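Local structure of beta-hydroxyacid dehydrogenase, 3-hydroxyisobutyrate dehydrogenase (Saccharomonospora xinjiangensis XJ-54, 6GRL) at residues A[281-285]-A[297-302]. The protein probably acts as an NADP-dependent imine reductase of the 3-hydroxyisobutyrate dehydrogenase-related family, an S-selective enzyme associated with reductive amination. Residues are numbered along the deposited sequence.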
# COMPACT_ATOMS: atom_id res chain seq x y z
N LEU A 281 -14.66 -1.51 -25.20
CA LEU A 281 -13.51 -0.64 -25.38
C LEU A 281 -12.72 -1.03 -26.62
O LEU A 281 -12.25 -0.15 -27.37
CB LEU A 281 -12.61 -0.70 -24.14
CG LEU A 281 -13.17 -0.06 -22.87
CD1 LEU A 281 -12.32 -0.43 -21.66
CD2 LEU A 281 -13.27 1.45 -23.01
N MET A 282 -12.55 -2.33 -26.87
CA MET A 282 -11.84 -2.77 -28.06
C MET A 282 -12.57 -2.36 -29.33
O MET A 282 -11.95 -1.88 -30.28
CB MET A 282 -11.66 -4.29 -28.03
CG MET A 282 -10.62 -4.77 -27.04
SD MET A 282 -10.51 -6.57 -27.06
CE MET A 282 -9.15 -6.84 -25.92
N ASP A 283 -13.89 -2.54 -29.36
CA ASP A 283 -14.66 -2.18 -30.54
C ASP A 283 -14.58 -0.68 -30.82
O ASP A 283 -14.52 -0.26 -31.98
CB ASP A 283 -16.12 -2.62 -30.38
CG ASP A 283 -16.29 -4.12 -30.44
OD1 ASP A 283 -15.35 -4.81 -30.89
OD2 ASP A 283 -17.37 -4.62 -30.05
N GLN A 284 -14.57 0.13 -29.77
CA GLN A 284 -14.46 1.58 -29.96
C GLN A 284 -13.09 1.97 -30.50
O GLN A 284 -12.99 2.79 -31.41
CB GLN A 284 -14.76 2.31 -28.65
CG GLN A 284 -14.76 3.82 -28.77
CD GLN A 284 -15.81 4.33 -29.74
OE1 GLN A 284 -16.95 3.86 -29.73
NE2 GLN A 284 -15.44 5.29 -30.58
N ARG A 285 -12.03 1.38 -29.94
CA ARG A 285 -10.68 1.70 -30.41
C ARG A 285 -10.47 1.24 -31.85
O ARG A 285 -9.77 1.90 -32.62
CB ARG A 285 -9.64 1.06 -29.48
CG ARG A 285 -8.22 1.51 -29.74
CD ARG A 285 -7.97 2.92 -29.24
NE ARG A 285 -6.57 3.31 -29.39
CZ ARG A 285 -6.11 4.55 -29.23
NH1 ARG A 285 -6.95 5.53 -28.92
NH2 ARG A 285 -4.82 4.81 -29.40
N SER A 297 -3.42 0.27 -25.50
CA SER A 297 -3.97 1.47 -26.12
C SER A 297 -5.38 1.78 -25.63
O SER A 297 -5.84 2.91 -25.80
CB SER A 297 -3.97 1.33 -27.64
OG SER A 297 -4.94 0.40 -28.07
N LEU A 298 -6.07 0.81 -25.02
CA LEU A 298 -7.39 1.08 -24.46
C LEU A 298 -7.32 2.08 -23.32
O LEU A 298 -8.35 2.67 -22.97
CB LEU A 298 -8.03 -0.22 -23.99
CG LEU A 298 -8.19 -1.30 -25.06
CD1 LEU A 298 -8.79 -2.57 -24.47
CD2 LEU A 298 -9.02 -0.80 -26.23
N PHE A 299 -6.14 2.29 -22.74
CA PHE A 299 -5.99 3.30 -21.70
C PHE A 299 -6.33 4.69 -22.21
O PHE A 299 -6.76 5.55 -21.43
CB PHE A 299 -4.56 3.27 -21.15
CG PHE A 299 -4.37 4.08 -19.90
CD1 PHE A 299 -4.93 3.68 -18.70
CD2 PHE A 299 -3.62 5.24 -19.93
CE1 PHE A 299 -4.76 4.43 -17.55
CE2 PHE A 299 -3.44 5.99 -18.79
CZ PHE A 299 -4.01 5.59 -17.59
N GLU A 300 -6.15 4.93 -23.51
CA GLU A 300 -6.50 6.23 -24.08
C GLU A 300 -7.99 6.50 -24.01
O GLU A 300 -8.41 7.66 -23.98
CB GLU A 300 -6.01 6.31 -25.53
CG GLU A 300 -4.51 6.21 -25.69
CD GLU A 300 -3.77 7.40 -25.10
OE1 GLU A 300 -4.30 8.54 -25.21
OE2 GLU A 300 -2.68 7.21 -24.53
N LEU A 301 -8.81 5.44 -23.97
CA LEU A 301 -10.25 5.61 -23.85
C LEU A 301 -10.70 5.82 -22.42
O LEU A 301 -11.77 6.41 -22.19
CB LEU A 301 -10.97 4.39 -24.44
CG LEU A 301 -10.89 4.21 -25.95
CD1 LEU A 301 -11.51 2.88 -26.36
CD2 LEU A 301 -11.57 5.37 -26.67
N LEU A 302 -9.92 5.36 -21.44
CA LEU A 302 -10.27 5.50 -20.03
C LEU A 302 -9.80 6.83 -19.46
O LEU A 302 -10.53 7.47 -18.70
CB LEU A 302 -9.67 4.35 -19.23
CG LEU A 302 -10.12 2.95 -19.65
CD1 LEU A 302 -9.31 1.89 -18.92
CD2 LEU A 302 -11.61 2.76 -19.39
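Leu281 lies over Leu298, Leu301 and Leu302, the leucines by which the chain's C-terminal turn packs against the last long helix, 273-287. The contact belongs to the all-helical C-terminal domain, the part that in imine reductases follows the Rossmann-type NADP-binding domain: after residue 287 the chain loops round, and the short, weakly bonded helix 299-302 comes back against the same helix. Leu281 CD2 meets Leu301 CB at 4.0 Å, and its CD1 reaches Leu302 CD2, also at 4.0 Å. Leu298 packs against Leu281, Met282 and Arg285; its CD1 rests on Met282 CG (3.8 Å) and its CD2 on Arg285 CB (3.8 Å). Met282 itself points its CA-CB bond away from the turn, and its side chain also touches Gln254 and Met258 of helix 251-267. One turn along from Leu281, Arg285 stretches past Ser297 and Glu300. Ser297 O lies over one face of the guanidinium, and Arg285 NH1 comes within 3.6 Å of Glu300 CB. Several polar atoms bond outside the two segments: Arg285 NH2 to Gln293 OE1, Ser297 OG to Gly294 O, and Glu300 OE2 to Tyr244 OH. What joins the two segments is therefore van der Waals packing, burying 471 Å² in all. It is tightest where Leu301 CD1 presses on the backbone, 3.3 Å from Leu281 O, the same carbonyl that accepts the helical hydrogen bond from Arg285 N at 3.0 Å.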